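Local atomic coordinates of putative agmatine deiminase (PDB entry 2EWO), a protein that probably catalyses the hydrolytic deimination of agmatine to N-carbamoylputrescine and ammonia, as a member of the guanidino-group-modifying enzyme family. Residues G14-P18 against T104-D109; K23-M29 against I362-A368; G171-E177 against C204-V210; L181-R185 against E218-H222. The contacts are given in a common frame with arbitrary orientation. Numbering follows the deposited sequence.

Contact 1 of 4, residues G14-P18 against T104-D109; sequences GFRMP and TFLVND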
loop_
_atom_site.group_PDB
_atom_site.type_symbol
_atom_site.label_atom_id
_atom_site.label_comp_id
_atom_site.label_asym_id
_atom_site.label_seq_id
_atom_site.Cartn_x
_atom_site.Cartn_y
_atom_site.Cartn_z
ATOM N N GLY A 14 34.277 -4.590 -22.149
ATOM C CA GLY A 14 33.993 -4.354 -23.550
ATOM C C GLY A 14 32.558 -3.966 -23.847
ATOM O O GLY A 14 31.928 -4.547 -24.732
ATOM N N PHE A 15 32.024 -3.008 -23.095
ATOM C CA PHE A 15 30.663 -2.529 -23.327
ATOM C C PHE A 15 30.705 -1.013 -23.414
ATOM O O PHE A 15 31.654 -0.389 -22.941
ATOM C CB PHE A 15 29.713 -2.962 -22.207
ATOM C CG PHE A 15 29.369 -4.425 -22.231
ATOM C CD1 PHE A 15 30.344 -5.390 -21.975
ATOM C CD2 PHE A 15 28.066 -4.842 -22.489
ATOM C CE1 PHE A 15 30.028 -6.745 -21.972
ATOM C CE2 PHE A 15 27.739 -6.197 -22.490
ATOM C CZ PHE A 15 28.724 -7.151 -22.228
ATOM N N ARG A 16 29.675 -0.428 -24.015
ATOM C CA ARG A 16 29.613 1.021 -24.199
ATOM C C ARG A 16 28.202 1.517 -24.453
ATOM O O ARG A 16 27.471 0.943 -25.259
ATOM C CB ARG A 16 30.485 1.437 -25.393
ATOM C CG ARG A 16 30.307 0.536 -26.625
ATOM C CD ARG A 16 30.934 1.113 -27.887
ATOM N NE ARG A 16 30.056 2.077 -28.548
ATOM C CZ ARG A 16 28.963 1.751 -29.235
ATOM N NH1 ARG A 16 28.616 0.478 -29.363
ATOM N NH2 ARG A 16 28.205 2.696 -29.784
HETATM N N MSE A 17 27.824 2.591 -23.769
HETATM C CA MSE A 17 26.508 3.165 -23.971
HETATM C C MSE A 17 26.488 3.649 -25.419
HETATM O O MSE A 17 27.217 4.579 -25.778
HETATM C CB MSE A 17 26.275 4.343 -23.025
HETATM C CG MSE A 17 24.985 5.110 -23.321
HETATM SE SE MSE A 17 24.657 6.652 -22.150
HETATM C CE MSE A 17 22.713 6.784 -22.306
ATOM N N PRO A 18 25.657 3.016 -26.268
ATOM C CA PRO A 18 25.514 3.340 -27.686
ATOM C C PRO A 18 24.719 4.619 -27.827
ATOM O O PRO A 18 23.910 4.934 -26.961
ATOM C CB PRO A 18 24.741 2.149 -28.213
ATOM C CG PRO A 18 23.746 1.957 -27.115
ATOM C CD PRO A 18 24.645 2.014 -25.880
ATOM N N THR A 104 20.762 2.518 -17.498
ATOM C CA THR A 104 21.474 3.086 -18.634
ATOM C C THR A 104 22.139 1.895 -19.288
ATOM O O THR A 104 23.252 1.524 -18.927
ATOM C CB THR A 104 22.561 4.093 -18.157
ATOM O OG1 THR A 104 21.944 5.160 -17.424
ATOM C CG2 THR A 104 23.320 4.674 -19.327
ATOM N N PHE A 105 21.449 1.290 -20.247
ATOM C CA PHE A 105 21.963 0.107 -20.940
ATOM C C PHE A 105 23.346 0.211 -21.594
ATOM O O PHE A 105 23.899 1.292 -21.773
ATOM C CB PHE A 105 20.946 -0.342 -21.972
ATOM C CG PHE A 105 19.590 -0.565 -21.399
ATOM C CD1 PHE A 105 18.676 0.477 -21.315
ATOM C CD2 PHE A 105 19.218 -1.814 -20.941
ATOM C CE1 PHE A 105 17.402 0.282 -20.782
ATOM C CE2 PHE A 105 17.949 -2.023 -20.407
ATOM C CZ PHE A 105 17.038 -0.969 -20.329
ATOM N N LEU A 106 23.904 -0.943 -21.927
ATOM C CA LEU A 106 25.211 -1.004 -22.548
ATOM C C LEU A 106 25.169 -2.078 -23.617
ATOM O O LEU A 106 24.172 -2.785 -23.764
ATOM C CB LEU A 106 26.284 -1.353 -21.512
ATOM C CG LEU A 106 26.419 -0.432 -20.295
ATOM C CD1 LEU A 106 27.310 -1.091 -19.274
ATOM C CD2 LEU A 106 26.982 0.920 -20.706
ATOM N N VAL A 107 26.255 -2.205 -24.365
ATOM C CA VAL A 107 26.317 -3.205 -25.411
ATOM C C VAL A 107 27.777 -3.506 -25.726
ATOM O O VAL A 107 28.637 -2.637 -25.618
ATOM C CB VAL A 107 25.580 -2.707 -26.664
ATOM C CG1 VAL A 107 26.204 -1.415 -27.148
ATOM C CG2 VAL A 107 25.614 -3.782 -27.740
ATOM N N ASN A 108 28.052 -4.752 -26.091
ATOM C CA ASN A 108 29.407 -5.181 -26.404
ATOM C C ASN A 108 29.600 -5.314 -27.914
ATOM O O ASN A 108 30.655 -5.737 -28.392
ATOM C CB ASN A 108 29.705 -6.508 -25.686
ATOM C CG ASN A 108 28.740 -7.628 -26.077
ATOM O OD1 ASN A 108 27.546 -7.401 -26.260
ATOM N ND2 ASN A 108 29.256 -8.838 -26.187
ATOM N N ASP A 109 28.558 -4.944 -28.653
ATOM C CA ASP A 109 28.570 -4.979 -30.111
ATOM C C ASP A 109 28.748 -6.399 -30.619
ATOM O O ASP A 109 29.268 -6.623 -31.711
ATOM C CB ASP A 109 29.695 -4.079 -30.644
ATOM C CG ASP A 109 29.566 -2.624 -30.167
ATOM O OD1 ASP A 109 28.444 -2.059 -30.267
ATOM O OD2 ASP A 109 30.591 -2.049 -29.712
#
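Residues 14-18 run without regular structure across strand 104-107 and the turn that follows it, their end-to-end directions 113° apart. The strand is an outermost member of a four-stranded mixed sheet, a blade of the alpha/beta propeller expected of this family. Strand 113-119 pairs with one of its edges; 14-18 crosses the other, pairing locally around Arg16. The CA atoms of Phe15 and Asn108 are 4.3 Å apart, those of Met17 and Leu106 4.6 Å. The backbones are tied by Arg16 N to Val107 O, a 2.9 Å hydrogen bond, and the same Val107 O takes a CA-H...O contact from Phe15 CA at 3.1 Å. Asn108 CA approaches Gly14 O in the same way, also at 3.1 Å; Gly14, just past helix 10-13, turns the chain with a positive phi. Apolar contacts flank the backbone: Phe15 CB packs on Leu106 CB at 3.9 Å, selenomethionine Met17 reaches along the strand until its SE is 3.7 Å from Thr104 CG2, and Pro18 CD rests 4.0 Å from Val107 CG1. Arg16 starts off away from the strand, yet its guanidinium swings back so that NH1 forms a salt bridge with Asp109 OD1 at 2.7 Å; Glu22 supplies a second carboxylate and Gly169 O accepts from NE. Over one face of the Phe15 ring, Asn108 CB makes a CH-pi contact, 3.6 Å from the ring centroid and 9° off its normal.

Contact 2 of 4, residues K23-M29 against I362-A368; sequences KQKQIWM and ITQQQPA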
loop_
_atom_site.group_PDB
_atom_site.type_symbol
_atom_site.label_atom_id
_atom_site.label_comp_id
_atom_site.label_asym_id
_atom_site.label_seq_id
_atom_site.Cartn_x
_atom_site.Cartn_y
_atom_site.Cartn_z
ATOM N N LYS A 23 20.063 1.977 -33.346
ATOM C CA LYS A 23 18.888 1.111 -33.358
ATOM C C LYS A 23 18.527 0.637 -31.959
ATOM O O LYS A 23 19.392 0.262 -31.152
ATOM C CB LYS A 23 19.105 -0.092 -34.278
ATOM C CG LYS A 23 17.883 -1.012 -34.412
ATOM C CD LYS A 23 18.200 -2.227 -35.306
ATOM C CE LYS A 23 17.082 -3.265 -35.340
ATOM N NZ LYS A 23 17.505 -4.482 -36.098
ATOM N N GLN A 24 17.229 0.644 -31.688
ATOM C CA GLN A 24 16.737 0.265 -30.380
ATOM C C GLN A 24 15.498 -0.609 -30.411
ATOM O O GLN A 24 14.624 -0.417 -31.243
ATOM C CB GLN A 24 16.461 1.528 -29.568
ATOM C CG GLN A 24 15.527 2.514 -30.223
ATOM C CD GLN A 24 15.535 3.852 -29.524
ATOM O OE1 GLN A 24 16.577 4.509 -29.415
ATOM N NE2 GLN A 24 14.376 4.267 -29.039
ATOM N N LYS A 25 15.430 -1.559 -29.480
ATOM C CA LYS A 25 14.316 -2.490 -29.371
ATOM C C LYS A 25 12.998 -1.895 -28.892
ATOM O O LYS A 25 11.943 -2.278 -29.392
ATOM C CB LYS A 25 14.698 -3.650 -28.454
ATOM C CG LYS A 25 13.538 -4.584 -28.137
ATOM C CD LYS A 25 14.021 -5.801 -27.384
ATOM C CE LYS A 25 12.895 -6.755 -27.057
ATOM N NZ LYS A 25 13.456 -8.070 -26.613
ATOM N N GLN A 26 13.041 -0.977 -27.928
ATOM C CA GLN A 26 11.815 -0.368 -27.404
ATOM C C GLN A 26 12.116 0.797 -26.495
ATOM O O GLN A 26 13.265 1.210 -26.352
ATOM C CB GLN A 26 11.022 -1.392 -26.601
ATOM C CG GLN A 26 11.865 -2.067 -25.528
ATOM C CD GLN A 26 11.082 -3.028 -24.664
ATOM O OE1 GLN A 26 11.652 -3.960 -24.087
ATOM N NE2 GLN A 26 9.771 -2.804 -24.555
ATOM N N ILE A 27 11.066 1.316 -25.874
ATOM C CA ILE A 27 11.219 2.422 -24.951
ATOM C C ILE A 27 10.474 2.198 -23.653
ATOM O O ILE A 27 9.340 1.727 -23.641
ATOM C CB ILE A 27 10.740 3.738 -25.561
ATOM C CG1 ILE A 27 11.787 4.239 -26.551
ATOM C CG2 ILE A 27 10.504 4.779 -24.462
ATOM C CD1 ILE A 27 11.354 5.477 -27.289
ATOM N N TRP A 28 11.136 2.556 -22.560
ATOM C CA TRP A 28 10.576 2.423 -21.229
ATOM C C TRP A 28 10.127 3.772 -20.696
ATOM O O TRP A 28 10.807 4.778 -20.901
ATOM C CB TRP A 28 11.625 1.854 -20.268
ATOM C CG TRP A 28 12.091 0.465 -20.606
ATOM C CD1 TRP A 28 13.102 0.112 -21.466
ATOM C CD2 TRP A 28 11.562 -0.760 -20.089
ATOM N NE1 TRP A 28 13.233 -1.255 -21.512
ATOM C CE2 TRP A 28 12.300 -1.813 -20.678
ATOM C CE3 TRP A 28 10.536 -1.070 -19.182
ATOM C CZ2 TRP A 28 12.043 -3.146 -20.395
ATOM C CZ3 TRP A 28 10.285 -2.397 -18.902
ATOM C CH2 TRP A 28 11.037 -3.420 -19.509
HETATM N N MSE A 29 8.978 3.784 -20.022
HETATM C CA MSE A 29 8.451 4.992 -19.393
HETATM C C MSE A 29 7.498 4.674 -18.226
HETATM O O MSE A 29 6.715 3.723 -18.280
HETATM C CB MSE A 29 7.786 5.914 -20.430
HETATM C CG MSE A 29 6.667 5.318 -21.295
HETATM SE SE MSE A 29 5.907 6.635 -22.599
HETATM C CE MSE A 29 4.750 7.650 -21.387
ATOM N N ILE A 362 11.135 11.641 -19.327
ATOM C CA ILE A 362 10.137 10.610 -18.937
ATOM C C ILE A 362 10.237 9.308 -19.753
ATOM O O ILE A 362 9.367 8.428 -19.662
ATOM C CB ILE A 362 8.707 11.125 -19.114
ATOM C CG1 ILE A 362 8.329 11.363 -20.577
ATOM C CG2 ILE A 362 8.455 12.450 -18.397
ATOM C CD1 ILE A 362 6.843 11.676 -20.766
ATOM N N THR A 363 11.282 9.175 -20.543
ATOM C CA THR A 363 11.491 7.950 -21.339
ATOM C C THR A 363 12.899 7.414 -21.123
ATOM O O THR A 363 13.746 8.072 -20.509
ATOM C CB THR A 363 11.306 8.213 -22.834
ATOM O OG1 THR A 363 12.218 9.208 -23.269
ATOM C CG2 THR A 363 9.897 8.685 -23.192
ATOM N N GLN A 364 13.088 6.229 -21.644
ATOM C CA GLN A 364 14.359 5.509 -21.566
ATOM C C GLN A 364 14.314 4.374 -22.577
ATOM O O GLN A 364 13.534 3.426 -22.436
ATOM C CB GLN A 364 14.544 4.954 -20.153
ATOM C CG GLN A 364 15.784 4.074 -20.012
ATOM C CD GLN A 364 17.082 4.829 -20.294
ATOM O OE1 GLN A 364 17.373 5.820 -19.625
ATOM N NE2 GLN A 364 17.887 4.419 -21.254
ATOM N N GLN A 365 15.146 4.490 -23.586
ATOM C CA GLN A 365 15.169 3.499 -24.663
ATOM C C GLN A 365 16.227 2.425 -24.404
ATOM O O GLN A 365 17.273 2.688 -23.789
ATOM C CB GLN A 365 15.429 4.191 -26.002
ATOM C CG GLN A 365 16.910 4.353 -26.329
ATOM C CD GLN A 365 17.636 5.303 -25.374
ATOM O OE1 GLN A 365 16.997 6.104 -24.697
ATOM N NE2 GLN A 365 18.951 5.255 -25.277
ATOM N N GLN A 366 15.877 1.250 -24.895
ATOM C CA GLN A 366 16.694 0.036 -24.800
ATOM C C GLN A 366 17.238 -0.310 -26.195
ATOM O O GLN A 366 16.465 -0.589 -27.126
ATOM C CB GLN A 366 15.822 -1.104 -24.261
ATOM C CG GLN A 366 16.478 -2.481 -24.359
ATOM C CD GLN A 366 15.472 -3.624 -24.184
ATOM O OE1 GLN A 366 15.841 -4.791 -24.302
ATOM N NE2 GLN A 366 14.209 -3.356 -23.912
ATOM N N PRO A 367 18.569 -0.286 -26.404
ATOM C CA PRO A 367 19.166 -0.606 -27.706
ATOM C C PRO A 367 18.931 -2.054 -28.092
ATOM O O PRO A 367 19.219 -2.967 -27.263
ATOM C CB PRO A 367 20.646 -0.397 -27.490
ATOM C CG PRO A 367 20.856 0.002 -26.037
ATOM C CD PRO A 367 19.525 0.064 -25.350
ATOM N N ALA A 368 18.442 -2.268 -29.316
ATOM C CA ALA A 368 18.180 -3.638 -29.843
ATOM C C ALA A 368 19.491 -4.433 -29.890
ATOM O O ALA A 368 20.580 -3.883 -29.669
ATOM C CB ALA A 368 17.590 -3.563 -31.249
#
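Gln366, with chi1 in the t well and an extended chain, gives up more surface here than any other residue, 112 Å². It shares one face of the strand pair with Gln26, Trp28 and Gln364: its amide meets the end of Gln26, whose chi1 is p, and lies at the edge of the Trp28 indole (chi1 m). Gln364 (t, then p) curls along its own strand so that NE2 donates to Gln365 O at 3.1 Å. On the other face Ile27 CG1 touches Gln365 CB at 3.7 Å, while Gln365 bends away to hydrogen-bond Arg99 through OE1. Strands 26-29 and 364-367 are antiparallel, 148° between directions, and bring the C-terminal strand to the edge of a propeller blade beside a strand from near the N-terminus. Gln366 N to Gln26 O (3.0 Å) and Trp28 N to Gln364 O (2.6 Å) set the register. A classic bulge, Lys25 and Gln26 both facing Gln366, offsets the pairing where the chain turns its corner. Beyond it, Lys23 and Lys25 are fully extended, all chi angles t, and Ala368 fits between their bases: Ala368 CB is 4.1 Å from Lys23 CG and 4.0 Å from Lys25 CB, and Ala368 N donates to Lys23 O at 3.3 Å.

Contact 3 of 4, residues G171-E177 against C204-V210; sequences GTVLVTE and CVKVLWV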
loop_
_atom_site.group_PDB
_atom_site.type_symbol
_atom_site.label_atom_id
_atom_site.label_comp_id
_atom_site.label_asym_id
_atom_site.label_seq_id
_atom_site.Cartn_x
_atom_site.Cartn_y
_atom_site.Cartn_z
ATOM N N GLY A 171 33.899 7.099 -27.612
ATOM C CA GLY A 171 34.424 7.698 -26.390
ATOM C C GLY A 171 34.220 9.160 -26.032
ATOM O O GLY A 171 35.183 9.868 -25.738
ATOM N N THR A 172 32.981 9.624 -26.019
ATOM C CA THR A 172 32.737 11.014 -25.667
ATOM C C THR A 172 31.362 11.185 -25.059
ATOM O O THR A 172 30.395 10.585 -25.518
ATOM C CB THR A 172 32.851 11.936 -26.895
ATOM O OG1 THR A 172 34.149 11.794 -27.487
ATOM C CG2 THR A 172 32.651 13.392 -26.483
ATOM N N VAL A 173 31.273 12.004 -24.021
ATOM C CA VAL A 173 29.997 12.236 -23.376
ATOM C C VAL A 173 29.846 13.717 -23.074
ATOM O O VAL A 173 30.838 14.438 -22.955
ATOM C CB VAL A 173 29.886 11.420 -22.072
ATOM C CG1 VAL A 173 30.984 11.826 -21.101
ATOM C CG2 VAL A 173 28.517 11.610 -21.460
ATOM N N LEU A 174 28.602 14.171 -22.969
ATOM C CA LEU A 174 28.310 15.572 -22.675
ATOM C C LEU A 174 27.691 15.774 -21.293
ATOM O O LEU A 174 26.481 15.609 -21.131
ATOM C CB LEU A 174 27.354 16.140 -23.729
ATOM C CG LEU A 174 27.958 16.549 -25.071
ATOM C CD1 LEU A 174 26.858 16.984 -26.046
ATOM C CD2 LEU A 174 28.944 17.677 -24.829
ATOM N N VAL A 175 28.507 16.138 -20.305
ATOM C CA VAL A 175 28.004 16.380 -18.948
ATOM C C VAL A 175 27.937 17.881 -18.659
ATOM O O VAL A 175 28.545 18.679 -19.366
ATOM C CB VAL A 175 28.895 15.725 -17.860
ATOM C CG1 VAL A 175 29.005 14.228 -18.101
ATOM C CG2 VAL A 175 30.267 16.386 -17.844
ATOM N N THR A 176 27.202 18.254 -17.616
ATOM C CA THR A 176 27.034 19.654 -17.229
ATOM C C THR A 176 27.587 19.872 -15.806
ATOM O O THR A 176 26.910 19.572 -14.831
ATOM C CB THR A 176 25.519 20.034 -17.324
ATOM O OG1 THR A 176 25.257 21.217 -16.566
ATOM C CG2 THR A 176 24.643 18.884 -16.829
ATOM N N GLU A 177 28.808 20.396 -15.682
ATOM C CA GLU A 177 29.428 20.584 -14.361
ATOM C C GLU A 177 28.597 21.278 -13.289
ATOM O O GLU A 177 28.794 21.030 -12.101
ATOM C CB GLU A 177 30.776 21.298 -14.499
ATOM C CG GLU A 177 30.709 22.602 -15.262
ATOM C CD GLU A 177 32.074 23.083 -15.740
ATOM O OE1 GLU A 177 33.106 22.750 -15.092
ATOM O OE2 GLU A 177 32.093 23.806 -16.772
ATOM N N CYS A 204 33.818 6.331 -22.395
ATOM C CA CYS A 204 34.068 7.603 -23.055
ATOM C C CYS A 204 35.471 8.085 -22.713
ATOM O O CYS A 204 35.735 8.481 -21.579
ATOM C CB CYS A 204 33.049 8.654 -22.597
ATOM S SG CYS A 204 31.329 8.342 -23.075
ATOM N N VAL A 205 36.368 8.054 -23.694
ATOM C CA VAL A 205 37.741 8.495 -23.477
ATOM C C VAL A 205 37.857 10.018 -23.304
ATOM O O VAL A 205 38.942 10.534 -23.021
ATOM C CB VAL A 205 38.678 8.008 -24.626
ATOM C CG1 VAL A 205 38.990 6.521 -24.455
ATOM C CG2 VAL A 205 38.022 8.238 -25.981
ATOM N N LYS A 206 36.743 10.732 -23.461
ATOM C CA LYS A 206 36.748 12.186 -23.294
ATOM C C LYS A 206 35.426 12.748 -22.794
ATOM O O LYS A 206 34.362 12.386 -23.293
ATOM C CB LYS A 206 37.104 12.885 -24.604
ATOM C CG LYS A 206 37.155 14.402 -24.467
ATOM C CD LYS A 206 37.558 15.068 -25.763
ATOM C CE LYS A 206 37.781 16.562 -25.571
ATOM N NZ LYS A 206 38.212 17.200 -26.843
ATOM N N VAL A 207 35.511 13.734 -21.840
ATOM C CA VAL A 207 34.273 14.297 -21.279
ATOM C C VAL A 207 34.249 15.820 -21.487
ATOM O O VAL A 207 35.119 16.547 -20.986
ATOM C CB VAL A 207 34.195 13.982 -19.779
ATOM C CG1 VAL A 207 35.484 14.321 -19.026
ATOM C CG2 VAL A 207 33.083 14.750 -19.062
ATOM N N LEU A 208 33.239 16.253 -22.236
ATOM C CA LEU A 208 33.009 17.683 -22.555
ATOM C C LEU A 208 32.178 18.324 -21.443
ATOM O O LEU A 208 31.055 17.895 -21.153
ATOM C CB LEU A 208 32.238 17.808 -23.870
ATOM C CG LEU A 208 33.138 17.766 -25.106
ATOM C CD1 LEU A 208 34.065 16.550 -25.129
ATOM C CD2 LEU A 208 32.348 17.711 -26.415
ATOM N N TRP A 209 32.731 19.359 -20.840
ATOM C CA TRP A 209 32.085 20.006 -19.687
ATOM C C TRP A 209 31.435 21.350 -20.019
ATOM O O TRP A 209 32.081 22.413 -19.921
ATOM C CB TRP A 209 33.110 20.268 -18.584
ATOM C CG TRP A 209 33.645 18.980 -17.956
ATOM C CD1 TRP A 209 34.687 18.253 -18.376
ATOM C CD2 TRP A 209 33.104 18.345 -16.808
ATOM N NE1 TRP A 209 34.818 17.147 -17.477
ATOM C CE2 TRP A 209 33.882 17.223 -16.562
ATOM C CE3 TRP A 209 32.030 18.630 -15.956
ATOM C CZ2 TRP A 209 33.657 16.354 -15.489
ATOM C CZ3 TRP A 209 31.806 17.747 -14.880
ATOM C CH2 TRP A 209 32.583 16.662 -14.658
ATOM N N VAL A 210 30.157 21.267 -20.396
ATOM C CA VAL A 210 29.354 22.470 -20.602
ATOM C C VAL A 210 29.245 23.076 -19.272
ATOM O O VAL A 210 29.402 22.403 -18.245
ATOM C CB VAL A 210 27.970 22.191 -21.136
ATOM C CG1 VAL A 210 27.066 23.433 -21.070
ATOM C CG2 VAL A 210 27.988 21.766 -22.597
#
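Strands 172-176 and 206-210 are parallel neighbours joined by a beta-alpha-beta crossover through helix 191-202, a unit of the propeller blade. Their directions differ by 25°, and the amides and carbonyls facing across are used in turn: Val173 N donates to Lys206 O (3.2 Å), Leu208 N to Val173 O (3.1 Å), Val175 N to Leu208 O (3.2 Å) and Val210 N to Val175 O (3.2 Å). Both ends weaken. Glu177 N to Val210 O is a weak 3.3 Å bond where the first strand passes into helix 177-180, and Lys206 N to Gly171 O, 2.9 Å, is weak. That carbonyl also accepts from Thr172 OG1 at 2.8 Å, a hydroxyl which Ala264 N engages in turn. Other polar ends bond elsewhere: Thr176 OG1 bonds Gly221 O, Lys206 NZ reaches Thr262 O, and Trp209 NE1 is taken by Glu195 of the crossover helix. Gly171 could hardly be anything larger, since a CB there would fall 2.3 Å from Val205 CG2. Leu174 CD2 lies on Leu208 CB at 3.4 Å; on the reverse face, which helix 191-202 covers, Val175 CG2 sits over the Trp209 six-membered ring, 3.5 Å from its centroid and 15° off the normal.

Contact 4 of 4, residues L181-R185 against E218-H222; sequences LHPSR and ETNGH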
loop_
_atom_site.group_PDB
_atom_site.type_symbol
_atom_site.label_atom_id
_atom_site.label_comp_id
_atom_site.label_asym_id
_atom_site.label_seq_id
_atom_site.Cartn_x
_atom_site.Cartn_y
_atom_site.Cartn_z
ATOM N N LEU A 181 28.825 18.336 -10.405
ATOM C CA LEU A 181 29.726 18.837 -9.361
ATOM C C LEU A 181 28.974 19.422 -8.177
ATOM O O LEU A 181 29.561 19.671 -7.120
ATOM C CB LEU A 181 30.669 19.901 -9.933
ATOM C CG LEU A 181 32.062 19.447 -10.373
ATOM C CD1 LEU A 181 31.955 18.244 -11.293
ATOM C CD2 LEU A 181 32.779 20.595 -11.069
ATOM N N HIS A 182 27.673 19.637 -8.365
ATOM C CA HIS A 182 26.816 20.185 -7.322
ATOM C C HIS A 182 27.159 19.470 -6.010
ATOM O O HIS A 182 27.467 18.280 -6.007
ATOM C CB HIS A 182 25.343 19.964 -7.702
ATOM C CG HIS A 182 24.385 20.884 -7.008
ATOM N ND1 HIS A 182 24.088 20.780 -5.666
ATOM C CD2 HIS A 182 23.652 21.923 -7.474
ATOM C CE1 HIS A 182 23.213 21.714 -5.336
ATOM N NE2 HIS A 182 22.932 22.422 -6.415
ATOM N N PRO A 183 27.143 20.191 -4.881
ATOM C CA PRO A 183 27.463 19.548 -3.605
ATOM C C PRO A 183 26.502 18.410 -3.221
ATOM O O PRO A 183 26.882 17.520 -2.468
ATOM C CB PRO A 183 27.437 20.716 -2.615
ATOM C CG PRO A 183 26.434 21.662 -3.225
ATOM C CD PRO A 183 26.831 21.617 -4.687
ATOM N N SER A 184 25.272 18.435 -3.742
ATOM C CA SER A 184 24.288 17.393 -3.427
ATOM C C SER A 184 24.395 16.234 -4.402
ATOM O O SER A 184 23.409 15.572 -4.702
ATOM C CB SER A 184 22.857 17.955 -3.472
ATOM O OG SER A 184 22.473 18.355 -4.775
ATOM N N ARG A 185 25.608 15.967 -4.866
ATOM C CA ARG A 185 25.820 14.913 -5.841
ATOM C C ARG A 185 27.311 14.588 -5.904
ATOM O O ARG A 185 28.044 15.188 -6.693
ATOM C CB ARG A 185 25.350 15.423 -7.205
ATOM C CG ARG A 185 24.936 14.371 -8.192
ATOM C CD ARG A 185 23.529 13.866 -7.913
ATOM N NE ARG A 185 22.483 14.612 -8.617
ATOM C CZ ARG A 185 22.147 15.873 -8.366
ATOM N NH1 ARG A 185 22.770 16.563 -7.423
ATOM N NH2 ARG A 185 21.176 16.440 -9.061
ATOM N N GLU A 218 16.338 22.929 -9.748
ATOM C CA GLU A 218 15.530 21.708 -9.735
ATOM C C GLU A 218 16.413 20.495 -10.021
ATOM O O GLU A 218 16.888 19.831 -9.098
ATOM C CB GLU A 218 14.391 21.759 -10.764
ATOM C CG GLU A 218 13.490 20.515 -10.674
ATOM C CD GLU A 218 12.285 20.527 -11.606
ATOM O OE1 GLU A 218 11.374 21.365 -11.399
ATOM O OE2 GLU A 218 12.256 19.689 -12.543
ATOM N N THR A 219 16.629 20.215 -11.304
ATOM C CA THR A 219 17.460 19.094 -11.711
ATOM C C THR A 219 18.920 19.480 -11.484
ATOM O O THR A 219 19.823 18.647 -11.576
ATOM C CB THR A 219 17.229 18.744 -13.210
ATOM O OG1 THR A 219 17.745 19.791 -14.045
ATOM C CG2 THR A 219 15.731 18.584 -13.494
ATOM N N ASN A 220 19.129 20.756 -11.167
ATOM C CA ASN A 220 20.457 21.311 -10.923
ATOM C C ASN A 220 21.260 21.434 -12.200
ATOM O O ASN A 220 22.460 21.157 -12.230
ATOM C CB ASN A 220 21.227 20.461 -9.918
ATOM C CG ASN A 220 20.588 20.472 -8.558
ATOM O OD1 ASN A 220 20.177 21.529 -8.074
ATOM N ND2 ASN A 220 20.497 19.302 -7.928
ATOM N N GLY A 221 20.571 21.841 -13.258
ATOM C CA GLY A 221 21.217 22.035 -14.539
ATOM C C GLY A 221 21.613 20.808 -15.337
ATOM O O GLY A 221 22.784 20.628 -15.666
ATOM N N HIS A 222 20.646 19.960 -15.658
ATOM C CA HIS A 222 20.929 18.778 -16.459
ATOM C C HIS A 222 21.271 19.237 -17.877
ATOM O O HIS A 222 20.843 20.313 -18.309
ATOM C CB HIS A 222 19.708 17.866 -16.506
ATOM C CG HIS A 222 19.614 16.911 -15.358
ATOM N ND1 HIS A 222 18.573 16.016 -15.225
ATOM C CD2 HIS A 222 20.446 16.679 -14.316
ATOM C CE1 HIS A 222 18.771 15.273 -14.150
ATOM N NE2 HIS A 222 19.901 15.656 -13.581
#
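This is a small loop-to-loop contact, 174 Å² in all, between the turn linking helices 177-180 and 191-202 and the loop that follows strand 206-210. In an alpha/beta propeller of this family, loops near the central axis commonly surround the substrate pocket, and 218-222 probably belongs to that group. Asn220, with a positive phi of 72°, provides most of the second side. Its CB heads for the turn, and its CG lies over one face of the His182 ring, while the amide also reaches the edge of the Arg185 guanidinium. Arg185 NH2 stands 3.6 Å from Thr219 O, but the firmest partner of this arginine is Glu161, which forms a salt bridge with NE. Residues His182 to Arg185 make a type I beta turn, closed by a weak Arg185 N to His182 O bond of 3.2 Å. The imidazole is steadied from within that turn: Ser184 N donates to His182 ND1 at 3.3 Å, nearly in line at 171°.

Overall arrangement
Contacts 2 and 3 are buried strand pairings, one antiparallel with a bulge and the other parallel across a crossover; contact 1 is partly exposed and fastens a loop to an edge strand, adding a salt bridge to a short backbone link. Contact 4 is also buried, but it joins loops through side chains and has little area. Contacts 1 and 2 touch directly: Phe105 packs on Gln365 and Pro367, and Pro18 meets Pro367, so the two blades abut there. Residues 181-185 of contact 4 lie in the crossover that joins the strands of contact 3, and Leu181 packs on Trp209. Contacts 2 and 4 lie on opposite sides of the chain's centre, about 25 Å between their centres.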